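PDB 3C4N: FAD dependent oxidoreductase domain-containing protein from Deinococcus radiodurans R1, which is of unknown function, but binds ADP in its crystal structure and is probably an FAD-dependent oxidoreductase. Local coordinates for residues Glu35-Val40 with Gly61-Leu66; Gly108-Gly113 with Ala175-Gln180; Leu123-Pro128 with Val159-Pro164; Phe145-Ala150 with Ala266-Leu271. All coordinates share one frame; numbering follows the deposited sequence.

Contact 1: residues Glu35-Val40 with Gly61-Leu66; sequences EAFDIV and GRSLLL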
loop_
_atom_site.group_PDB
_atom_site.type_symbol
_atom_site.label_atom_id
_atom_site.label_comp_id
_atom_site.label_asym_id
_atom_site.label_seq_id
_atom_site.Cartn_x
_atom_site.Cartn_y
_atom_site.Cartn_z
ATOM N N GLU A 35 -20.166 2.493 1.141
ATOM C CA GLU A 35 -19.188 2.145 2.182
ATOM C C GLU A 35 -18.750 3.427 2.889
ATOM O O GLU A 35 -18.720 4.496 2.283
ATOM C CB GLU A 35 -17.981 1.426 1.559
ATOM C CG GLU A 35 -16.950 0.899 2.566
ATOM C CD GLU A 35 -15.903 -0.029 1.929
ATOM O OE1 GLU A 35 -16.248 -1.180 1.558
ATOM O OE2 GLU A 35 -14.733 0.394 1.794
ATOM N N ALA A 36 -18.414 3.325 4.170
ATOM C CA ALA A 36 -18.021 4.506 4.928
ATOM C C ALA A 36 -16.853 4.271 5.879
ATOM O O ALA A 36 -16.620 3.148 6.319
ATOM C CB ALA A 36 -19.221 5.032 5.704
ATOM N N PHE A 37 -16.128 5.345 6.192
ATOM C CA PHE A 37 -14.982 5.295 7.103
ATOM C C PHE A 37 -15.098 6.415 8.133
ATOM O O PHE A 37 -15.719 7.446 7.881
ATOM C CB PHE A 37 -13.671 5.457 6.328
ATOM C CG PHE A 37 -13.451 4.398 5.301
ATOM C CD1 PHE A 37 -14.120 4.443 4.088
ATOM C CD2 PHE A 37 -12.621 3.321 5.568
ATOM C CE1 PHE A 37 -13.969 3.426 3.153
ATOM C CE2 PHE A 37 -12.463 2.299 4.640
ATOM C CZ PHE A 37 -13.140 2.351 3.430
ATOM N N ASP A 38 -14.511 6.224 9.302
ATOM C CA ASP A 38 -14.591 7.270 10.299
ATOM C C ASP A 38 -13.692 8.430 9.899
ATOM O O ASP A 38 -14.041 9.598 10.081
ATOM C CB ASP A 38 -14.172 6.751 11.676
ATOM C CG ASP A 38 -15.130 5.711 12.217
ATOM O OD1 ASP A 38 -16.352 5.829 11.943
ATOM O OD2 ASP A 38 -14.674 4.785 12.920
ATOM N N ILE A 39 -12.543 8.098 9.326
ATOM C CA ILE A 39 -11.575 9.099 8.938
ATOM C C ILE A 39 -10.997 8.860 7.561
ATOM O O ILE A 39 -10.585 7.753 7.246
ATOM C CB ILE A 39 -10.403 9.104 9.915
ATOM C CG1 ILE A 39 -10.892 9.363 11.336
ATOM C CG2 ILE A 39 -9.400 10.157 9.510
ATOM C CD1 ILE A 39 -9.822 9.089 12.372
ATOM N N VAL A 40 -10.964 9.894 6.729
ATOM C CA VAL A 40 -10.371 9.740 5.406
ATOM C C VAL A 40 -9.241 10.765 5.252
ATOM O O VAL A 40 -9.439 11.966 5.423
ATOM C CB VAL A 40 -11.441 9.900 4.279
ATOM C CG1 VAL A 40 -10.776 9.944 2.912
ATOM C CG2 VAL A 40 -12.404 8.732 4.320
ATOM N N GLY A 61 -9.263 2.501 17.111
ATOM C CA GLY A 61 -10.610 1.976 16.946
ATOM C C GLY A 61 -11.431 2.707 15.905
ATOM O O GLY A 61 -12.584 2.358 15.648
ATOM N N ARG A 62 -10.833 3.729 15.303
ATOM C CA ARG A 62 -11.512 4.519 14.283
ATOM C C ARG A 62 -10.942 4.207 12.903
ATOM O O ARG A 62 -9.800 4.548 12.606
ATOM C CB ARG A 62 -11.367 6.010 14.609
ATOM C CG ARG A 62 -12.107 6.404 15.877
ATOM C CD ARG A 62 -13.602 6.230 15.664
ATOM N NE ARG A 62 -14.304 5.740 16.850
ATOM C CZ ARG A 62 -14.336 6.365 18.022
ATOM N NH1 ARG A 62 -15.007 5.836 19.037
ATOM N NH2 ARG A 62 -13.692 7.513 18.185
ATOM N N SER A 63 -11.734 3.535 12.076
ATOM C CA SER A 63 -11.302 3.173 10.734
ATOM C C SER A 63 -10.809 4.417 9.996
ATOM O O SER A 63 -11.389 5.504 10.135
ATOM C CB SER A 63 -12.455 2.512 9.962
ATOM O OG SER A 63 -13.599 3.346 9.890
ATOM N N LEU A 64 -9.732 4.250 9.228
ATOM C CA LEU A 64 -9.133 5.343 8.462
ATOM C C LEU A 64 -8.731 4.867 7.077
ATOM O O LEU A 64 -8.164 3.792 6.944
ATOM C CB LEU A 64 -7.899 5.888 9.194
ATOM C CG LEU A 64 -7.032 6.910 8.447
ATOM C CD1 LEU A 64 -6.361 7.836 9.467
ATOM C CD2 LEU A 64 -5.985 6.200 7.583
ATOM N N LEU A 65 -9.034 5.659 6.053
ATOM C CA LEU A 65 -8.692 5.308 4.669
ATOM C C LEU A 65 -7.690 6.336 4.125
ATOM O O LEU A 65 -7.952 7.532 4.156
ATOM C CB LEU A 65 -9.956 5.326 3.793
ATOM C CG LEU A 65 -10.059 4.507 2.492
ATOM C CD1 LEU A 65 -10.888 5.300 1.484
ATOM C CD2 LEU A 65 -8.704 4.215 1.909
ATOM N N LEU A 66 -6.550 5.872 3.631
ATOM C CA LEU A 66 -5.536 6.766 3.082
ATOM C C LEU A 66 -5.652 6.749 1.551
ATOM O O LEU A 66 -5.567 5.682 0.925
ATOM C CB LEU A 66 -4.129 6.297 3.500
ATOM C CG LEU A 66 -3.064 7.324 3.882
ATOM C CD1 LEU A 66 -1.696 6.812 3.471
ATOM C CD2 LEU A 66 -3.346 8.663 3.209
#

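Contact 2: residues Gly108-Gly113 with Ala175-Gln180; sequences GALGSG and ALLAAQ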
loop_
_atom_site.group_PDB
_atom_site.type_symbol
_atom_site.label_atom_id
_atom_site.label_comp_id
_atom_site.label_asym_id
_atom_site.label_seq_id
_atom_site.Cartn_x
_atom_site.Cartn_y
_atom_site.Cartn_z
ATOM N N GLY A 108 13.983 9.617 17.033
ATOM C CA GLY A 108 13.396 8.409 17.586
ATOM C C GLY A 108 12.607 7.631 16.548
ATOM O O GLY A 108 11.907 6.670 16.876
ATOM N N ALA A 109 12.721 8.051 15.290
ATOM C CA ALA A 109 12.016 7.408 14.182
ATOM C C ALA A 109 10.509 7.250 14.456
ATOM O O ALA A 109 9.920 6.227 14.121
ATOM C CB ALA A 109 12.651 6.042 13.894
ATOM N N LEU A 110 9.905 8.267 15.076
ATOM C CA LEU A 110 8.471 8.274 15.406
ATOM C C LEU A 110 8.149 7.273 16.504
ATOM O O LEU A 110 6.982 6.992 16.769
ATOM C CB LEU A 110 7.629 7.938 14.164
ATOM C CG LEU A 110 7.898 8.778 12.909
ATOM C CD1 LEU A 110 7.126 8.238 11.710
ATOM C CD2 LEU A 110 7.523 10.209 13.202
ATOM N N GLY A 111 9.188 6.729 17.127
ATOM C CA GLY A 111 8.996 5.751 18.182
ATOM C C GLY A 111 8.417 4.443 17.670
ATOM O O GLY A 111 7.631 3.799 18.359
ATOM N N SER A 112 8.819 4.039 16.466
ATOM C CA SER A 112 8.309 2.812 15.860
ATOM C C SER A 112 9.331 1.686 15.855
ATOM O O SER A 112 9.142 0.680 15.173
ATOM C CB SER A 112 7.904 3.082 14.418
ATOM O OG SER A 112 9.063 3.370 13.655
ATOM N N GLY A 113 10.415 1.860 16.598
ATOM C CA GLY A 113 11.444 0.845 16.627
ATOM C C GLY A 113 12.033 0.625 15.244
ATOM O O GLY A 113 12.789 -0.318 15.029
ATOM N N ALA A 175 8.295 9.915 5.248
ATOM C CA ALA A 175 6.939 9.700 4.763
ATOM C C ALA A 175 6.627 8.213 4.552
ATOM O O ALA A 175 5.621 7.719 5.049
ATOM C CB ALA A 175 6.734 10.478 3.464
ATOM N N LEU A 176 7.488 7.513 3.812
ATOM C CA LEU A 176 7.302 6.082 3.555
ATOM C C LEU A 176 7.157 5.323 4.874
ATOM O O LEU A 176 6.251 4.507 5.042
ATOM C CB LEU A 176 8.492 5.507 2.781
ATOM C CG LEU A 176 8.330 4.029 2.405
ATOM C CD1 LEU A 176 7.114 3.887 1.510
ATOM C CD2 LEU A 176 9.585 3.484 1.703
ATOM N N LEU A 177 8.073 5.595 5.798
ATOM C CA LEU A 177 8.060 4.963 7.106
ATOM C C LEU A 177 6.718 5.183 7.782
ATOM O O LEU A 177 6.127 4.260 8.336
ATOM C CB LEU A 177 9.155 5.546 7.998
ATOM C CG LEU A 177 9.051 5.219 9.486
ATOM C CD1 LEU A 177 9.100 3.716 9.717
ATOM C CD2 LEU A 177 10.186 5.895 10.207
ATOM N N ALA A 178 6.239 6.416 7.732
ATOM C CA ALA A 178 4.981 6.750 8.360
ATOM C C ALA A 178 3.849 6.011 7.676
ATOM O O ALA A 178 2.989 5.438 8.339
ATOM C CB ALA A 178 4.751 8.251 8.301
ATOM N N ALA A 179 3.841 6.009 6.350
ATOM C CA ALA A 179 2.774 5.308 5.644
ATOM C C ALA A 179 2.846 3.816 5.989
ATOM O O ALA A 179 1.850 3.217 6.376
ATOM C CB ALA A 179 2.900 5.522 4.136
ATOM N N GLN A 180 4.028 3.226 5.866
ATOM C CA GLN A 180 4.185 1.815 6.168
ATOM C C GLN A 180 3.599 1.433 7.520
ATOM O O GLN A 180 2.747 0.542 7.612
ATOM C CB GLN A 180 5.658 1.425 6.100
ATOM C CG GLN A 180 6.160 1.437 4.682
ATOM C CD GLN A 180 7.581 0.987 4.564
ATOM O OE1 GLN A 180 8.406 1.271 5.441
ATOM N NE2 GLN A 180 7.893 0.286 3.469
#

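Contact 3: residues Leu123-Pro128 with Val159-Pro164; sequences LLHLLP and VARVDP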
loop_
_atom_site.group_PDB
_atom_site.type_symbol
_atom_site.label_atom_id
_atom_site.label_comp_id
_atom_site.label_asym_id
_atom_site.label_seq_id
_atom_site.Cartn_x
_atom_site.Cartn_y
_atom_site.Cartn_z
ATOM N N LEU A 123 24.646 23.728 10.600
ATOM C CA LEU A 123 24.195 24.594 9.515
ATOM C C LEU A 123 24.771 25.992 9.692
ATOM O O LEU A 123 24.694 26.559 10.777
ATOM C CB LEU A 123 22.664 24.643 9.496
ATOM C CG LEU A 123 21.977 25.418 8.375
ATOM C CD1 LEU A 123 20.560 24.912 8.182
ATOM C CD2 LEU A 123 21.974 26.897 8.714
ATOM N N LEU A 124 25.361 26.544 8.632
ATOM C CA LEU A 124 25.946 27.882 8.715
ATOM C C LEU A 124 25.214 28.882 7.834
ATOM O O LEU A 124 25.025 28.631 6.651
ATOM C CB LEU A 124 27.421 27.864 8.300
ATOM C CG LEU A 124 28.381 26.846 8.917
ATOM C CD1 LEU A 124 29.788 27.186 8.463
ATOM C CD2 LEU A 124 28.313 26.874 10.413
ATOM N N HIS A 125 24.801 30.008 8.417
ATOM C CA HIS A 125 24.117 31.081 7.680
ATOM C C HIS A 125 25.157 32.178 7.388
ATOM O O HIS A 125 25.244 33.176 8.109
ATOM C CB HIS A 125 22.976 31.666 8.524
ATOM C CG HIS A 125 22.204 32.759 7.842
ATOM N ND1 HIS A 125 22.678 33.433 6.737
ATOM C CD2 HIS A 125 21.002 33.312 8.133
ATOM C CE1 HIS A 125 21.800 34.356 6.377
ATOM N NE2 HIS A 125 20.776 34.304 7.209
ATOM N N LEU A 126 25.946 31.975 6.333
ATOM C CA LEU A 126 26.991 32.919 5.925
ATOM C C LEU A 126 26.487 34.357 5.789
ATOM O O LEU A 126 25.433 34.609 5.203
ATOM C CB LEU A 126 27.610 32.470 4.599
ATOM C CG LEU A 126 28.130 31.031 4.597
ATOM C CD1 LEU A 126 28.332 30.564 3.157
ATOM C CD2 LEU A 126 29.424 30.951 5.397
ATOM N N LEU A 127 27.264 35.295 6.321
ATOM C CA LEU A 127 26.906 36.709 6.288
ATOM C C LEU A 127 28.071 37.586 5.842
ATOM O O LEU A 127 29.229 37.201 5.979
ATOM C CB LEU A 127 26.455 37.146 7.679
ATOM C CG LEU A 127 25.228 36.415 8.212
ATOM C CD1 LEU A 127 25.189 36.513 9.728
ATOM C CD2 LEU A 127 23.979 37.002 7.574
ATOM N N PRO A 128 27.772 38.779 5.300
ATOM C CA PRO A 128 28.790 39.722 4.832
ATOM C C PRO A 128 29.464 40.464 5.987
ATOM O O PRO A 128 30.278 39.893 6.711
ATOM C CB PRO A 128 27.994 40.655 3.926
ATOM C CG PRO A 128 26.667 40.714 4.613
ATOM C CD PRO A 128 26.420 39.263 4.956
ATOM N N VAL A 159 31.840 36.010 8.156
ATOM C CA VAL A 159 31.163 35.479 9.333
ATOM C C VAL A 159 29.903 34.656 9.035
ATOM O O VAL A 159 29.367 34.688 7.926
ATOM C CB VAL A 159 30.780 36.623 10.295
ATOM C CG1 VAL A 159 32.033 37.421 10.688
ATOM C CG2 VAL A 159 29.745 37.533 9.629
ATOM N N ALA A 160 29.430 33.928 10.044
ATOM C CA ALA A 160 28.237 33.107 9.898
ATOM C C ALA A 160 27.538 32.855 11.234
ATOM O O ALA A 160 28.101 33.082 12.306
ATOM C CB ALA A 160 28.603 31.772 9.251
ATOM N N ARG A 161 26.298 32.385 11.150
ATOM C CA ARG A 161 25.504 32.055 12.327
ATOM C C ARG A 161 25.426 30.526 12.310
ATOM O O ARG A 161 24.696 29.943 11.508
ATOM C CB ARG A 161 24.108 32.677 12.205
ATOM C CG ARG A 161 23.087 32.237 13.261
ATOM C CD ARG A 161 22.872 33.292 14.341
ATOM N NE ARG A 161 22.709 34.627 13.770
ATOM C CZ ARG A 161 21.798 34.956 12.858
ATOM N NH1 ARG A 161 20.946 34.046 12.404
ATOM N NH2 ARG A 161 21.760 36.192 12.375
ATOM N N VAL A 162 26.201 29.883 13.176
ATOM C CA VAL A 162 26.231 28.426 13.244
ATOM C C VAL A 162 25.117 27.813 14.091
ATOM O O VAL A 162 24.750 28.359 15.130
ATOM C CB VAL A 162 27.558 27.918 13.847
ATOM C CG1 VAL A 162 27.596 26.398 13.798
ATOM C CG2 VAL A 162 28.743 28.517 13.105
ATOM N N ASP A 163 24.588 26.680 13.646
ATOM C CA ASP A 163 23.555 25.969 14.402
ATOM C C ASP A 163 24.070 24.550 14.586
ATOM O O ASP A 163 23.956 23.716 13.691
ATOM C CB ASP A 163 22.213 25.953 13.658
ATOM C CG ASP A 163 21.229 24.946 14.244
ATOM O OD1 ASP A 163 21.535 24.339 15.295
ATOM O OD2 ASP A 163 20.147 24.753 13.648
ATOM N N PRO A 164 24.656 24.262 15.757
ATOM C CA PRO A 164 25.201 22.934 16.055
ATOM C C PRO A 164 24.160 21.824 16.172
ATOM O O PRO A 164 24.508 20.645 16.133
ATOM C CB PRO A 164 25.955 23.154 17.370
ATOM C CG PRO A 164 26.314 24.613 17.326
ATOM C CD PRO A 164 25.027 25.219 16.812
#

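Contact 4: residues Phe145-Ala150 with Ala266-Leu271; sequences FPEALA and AQTPVL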
loop_
_atom_site.group_PDB
_atom_site.type_symbol
_atom_site.label_atom_id
_atom_site.label_comp_id
_atom_site.label_asym_id
_atom_site.label_seq_id
_atom_site.Cartn_x
_atom_site.Cartn_y
_atom_site.Cartn_z
ATOM N N PHE A 145 36.324 21.462 7.577
ATOM C CA PHE A 145 35.459 21.229 6.434
ATOM C C PHE A 145 35.942 22.035 5.224
ATOM O O PHE A 145 35.305 22.998 4.806
ATOM C CB PHE A 145 34.030 21.613 6.810
ATOM C CG PHE A 145 33.526 20.933 8.060
ATOM C CD1 PHE A 145 33.462 19.544 8.137
ATOM C CD2 PHE A 145 33.087 21.683 9.149
ATOM C CE1 PHE A 145 32.969 18.913 9.278
ATOM C CE2 PHE A 145 32.594 21.057 10.294
ATOM C CZ PHE A 145 32.533 19.670 10.356
ATOM N N PRO A 146 37.083 21.640 4.643
ATOM C CA PRO A 146 37.654 22.325 3.484
ATOM C C PRO A 146 36.838 22.206 2.202
ATOM O O PRO A 146 36.850 23.111 1.372
ATOM C CB PRO A 146 39.026 21.672 3.350
ATOM C CG PRO A 146 38.755 20.265 3.772
ATOM C CD PRO A 146 37.915 20.482 5.019
ATOM N N GLU A 147 36.136 21.092 2.033
ATOM C CA GLU A 147 35.350 20.892 0.822
ATOM C C GLU A 147 34.198 21.888 0.713
ATOM O O GLU A 147 33.629 22.073 -0.363
ATOM C CB GLU A 147 34.824 19.448 0.750
ATOM C CG GLU A 147 33.718 19.084 1.740
ATOM C CD GLU A 147 34.172 19.071 3.189
ATOM O OE1 GLU A 147 35.396 19.112 3.444
ATOM O OE2 GLU A 147 33.292 19.003 4.075
ATOM N N ALA A 148 33.867 22.530 1.832
ATOM C CA ALA A 148 32.791 23.515 1.880
ATOM C C ALA A 148 33.362 24.916 1.727
ATOM O O ALA A 148 32.655 25.851 1.354
ATOM C CB ALA A 148 32.039 23.404 3.198
ATOM N N LEU A 149 34.653 25.051 2.001
ATOM C CA LEU A 149 35.321 26.339 1.910
ATOM C C LEU A 149 35.541 26.753 0.457
ATOM O O LEU A 149 35.304 27.902 0.087
ATOM C CB LEU A 149 36.667 26.274 2.639
ATOM C CG LEU A 149 37.180 27.562 3.295
ATOM C CD1 LEU A 149 38.535 27.289 3.934
ATOM C CD2 LEU A 149 37.299 28.685 2.271
ATOM N N ALA A 150 35.982 25.806 -0.362
ATOM C CA ALA A 150 36.261 26.063 -1.772
ATOM C C ALA A 150 35.036 26.522 -2.558
ATOM O O ALA A 150 35.146 26.954 -3.709
ATOM C CB ALA A 150 36.851 24.804 -2.417
ATOM N N ALA A 266 29.802 13.267 4.378
ATOM C CA ALA A 266 28.680 12.880 5.228
ATOM C C ALA A 266 28.542 13.813 6.421
ATOM O O ALA A 266 27.489 13.878 7.053
ATOM C CB ALA A 266 28.864 11.448 5.714
ATOM N N GLN A 267 29.610 14.537 6.724
ATOM C CA GLN A 267 29.588 15.436 7.853
ATOM C C GLN A 267 29.831 16.892 7.478
ATOM O O GLN A 267 30.013 17.743 8.352
ATOM C CB GLN A 267 30.605 14.961 8.881
ATOM C CG GLN A 267 31.926 14.556 8.278
ATOM C CD GLN A 267 32.734 13.682 9.217
ATOM O OE1 GLN A 267 33.923 13.436 8.986
ATOM N NE2 GLN A 267 32.090 13.197 10.285
ATOM N N THR A 268 29.833 17.177 6.177
ATOM C CA THR A 268 30.021 18.547 5.713
ATOM C C THR A 268 28.733 19.293 6.035
ATOM O O THR A 268 27.640 18.885 5.637
ATOM C CB THR A 268 30.330 18.621 4.187
ATOM O OG1 THR A 268 30.221 19.978 3.745
ATOM C CG2 THR A 268 29.380 17.769 3.396
ATOM N N PRO A 269 28.851 20.397 6.777
ATOM C CA PRO A 269 27.707 21.222 7.184
ATOM C C PRO A 269 26.826 21.791 6.071
ATOM O O PRO A 269 27.252 21.927 4.924
ATOM C CB PRO A 269 28.357 22.312 8.043
ATOM C CG PRO A 269 29.752 22.407 7.499
ATOM C CD PRO A 269 30.126 20.978 7.235
ATOM N N VAL A 270 25.577 22.082 6.426
ATOM C CA VAL A 270 24.627 22.670 5.492
ATOM C C VAL A 270 25.014 24.146 5.454
ATOM O O VAL A 270 25.364 24.722 6.483
ATOM C CB VAL A 270 23.160 22.542 6.005
ATOM C CG1 VAL A 270 22.207 23.248 5.062
ATOM C CG2 VAL A 270 22.776 21.075 6.132
ATOM N N LEU A 271 24.971 24.753 4.275
ATOM C CA LEU A 271 25.333 26.157 4.131
ATOM C C LEU A 271 24.179 26.932 3.533
ATOM O O LEU A 271 23.422 26.404 2.717
ATOM C CB LEU A 271 26.554 26.292 3.220
ATOM C CG LEU A 271 27.816 25.548 3.672
ATOM C CD1 LEU A 271 28.723 25.307 2.464
ATOM C CD2 LEU A 271 28.529 26.350 4.749
#

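Contact 1: residues Glu35-Val40 with Gly61-Leu66
I39 and V40 pair with L64 and L65 as neighbouring parallel strands, the first and second strands of a beta-alpha-beta unit joined through helix 46-58. Two backbone bonds hold the pairing: I39 N to S63 O at 3.0 Å and L65 N to I39 O at 2.9 Å. Ahead of I39 the chain turns a corner at D38, and S63 meets it there. D38 N donates to S63 OG at 3.1 Å, nearly straight at 162°. S63 N returns only a weak bond to D38 OD2. R62 CD rests 3.3 Å from D38 OD2, while its charged end stays beyond salt-bridge range.

L65 lies over one face of the F37 ring. Its CG is 3.9 Å from the ring centroid, a CH-pi contact. An alanine in place of F37 would probably leave L65 CB and CG without this cover and open a gap over L65. On the other side of the sheet I39 CG2 meets L64 CD1 at 3.8 Å, and both residues also pack on L55 of helix 46-58. This is the beta-alpha-beta crossover of a Rossmann-type dinucleotide-binding fold, and the ADP site includes E68, soon after the second strand.

Contact 2: residues Gly108-Gly113 with Ala175-Gln180
L110 and A178 have the nearest CA atoms, 8.0 Å apart; a loop meets a helix here mainly through side chains. The loop follows helix 96-107, and its partner is helix 171-183. L110 CD1 reaches L177 CD2 at 4.1 Å and A178 CB at 4.2 Å. The two leucine side chains run antiparallel, one past the other. L177 CG lies anti to its backbone N (chi1 166°). Its two methyls then part: CD2 touches the backbone oxygen A109 O as well as L110, and CD1 faces S112 OG at 4.0 Å.

The loop begins with a Schellman motif that ends helix 96-107. A109, with positive phi, is its C-prime residue; L110 N bonds back to Q105 O and A109 N to L106 O. The next turn is fastened by S112, whose OG donates to A109 O at 3.0 Å. The hydroxyl meets this oxygen nearly along the C=O axis, at a C=O...donor angle of 165°. K114 N also bonds to S112 OG, which therefore links two points of the loop. An alanine at S112 would probably leave K114 N without this acceptor and the turn after A109 less firmly fixed.

Helix 46-58 lies alongside both segments: L110 touches F53 and Y54, and A178 touches A49. A178 is about 10 Å, side chain to ligand, from the bound ADP. At the far end of the helical segment, Q180 packs on G186 of the second subunit.

Contact 3: residues Leu123-Pro128 with Val159-Pro164
L123 and D163 open an antiparallel ladder between strands 118-127 and 159-163, whose short axes run at 160° to each other. The backbone bonds come first. L123 and D163 exchange two: L123 N to D163 O at 3.2 Å and D163 N to L123 O at 2.9 Å. In the first the donor is tilted 34° from the carbonyl plane; in the second it lies in the plane. H125 N reaches R161 O from above the carbonyl plane at 3.1 Å, and the return bond from R161 N is weak. L127 N closes the far end on V159 O at 2.7 Å. CA-H...O contacts, such as A160 CA to H125 O, fill in between.

Apolar packing differs on the two faces. On one, A160 CB sits between two leucines, 4.2 Å from L124 CB and 4.0 Å from L126 CD2. The same face is backed by A141 and T138 of helix 138-141. On the other face L127 CB meets V159 CG2 at 3.8 Å, and H125 and R161 pack through their CB atoms.

The polar side chains do not bond across the ladder. D163 CG is anti to its backbone N (chi1 166°), and the carboxylate finds its partners in T87 OG1 and the amides of A88 and R165. The contact is therefore held by main-chain bonds and by apolar packing on both faces, while its carboxylate ties the end of the ladder to the chain at T87 and A88.

Contact 4: residues Phe145-Ala150 with Ala266-Leu271
F145 lays its ring against P269, at the point where the chain before strand 270-273 passes helix 146-149. Its CB already touches P269 CD at 4.0 Å. CG is anti to its own carbonyl carbon (chi1 -54°) and comes closest to the proline, 3.5 Å from P269 CD. CD1 and CD2 flank the same methylene, and CD2 also meets P269 CG at 3.8 Å. P269 CD thus lies over one face, offset toward the rim, and forms a CH-pi contact 3.6 Å from the centroid. Farther out CE2 still meets P269 CD at 3.9 Å, while CE1 approaches Q267 O at 3.3 Å and CZ lies near the same oxygen.

A148 CB meets L271 CD1 at 3.9 Å and also faces T268 OG1. E147 folds its carboxylate toward T268; OE2 and T268 OG1 are close, but the angle is poor for a hydrogen bond. Y285 of strand 284-288 touches both E147 and T268.

No hydrogen bond joins the two segments. They are held together by the CH-pi contact of F145 with P269 and by apolar packing of A148 on L271, while T268 O is bonded to R121 NH2 of the neighbouring strand 118-127.

Contacts 1 and 3 are strand pairings held by main-chain bonds, one parallel and one antiparallel, in two different sheets and on opposite sides of the chain's centre. Both are partly buried. Contacts 2 and 4 have no hydrogen bond across them and rely on packing. Contact 2 is the buried one, built mainly from leucine and alanine side chains, while contact 4 is partly buried and uses an aromatic face. Contacts 3 and 4 touch: L124 N lies 2.8 Å from V270 O, a probable hydrogen bond between adjoining strands of one sheet. Contacts 1 and 2 do not touch, but both involve helix 46-58 and lie nearer the ADP site than contacts 3 and 4.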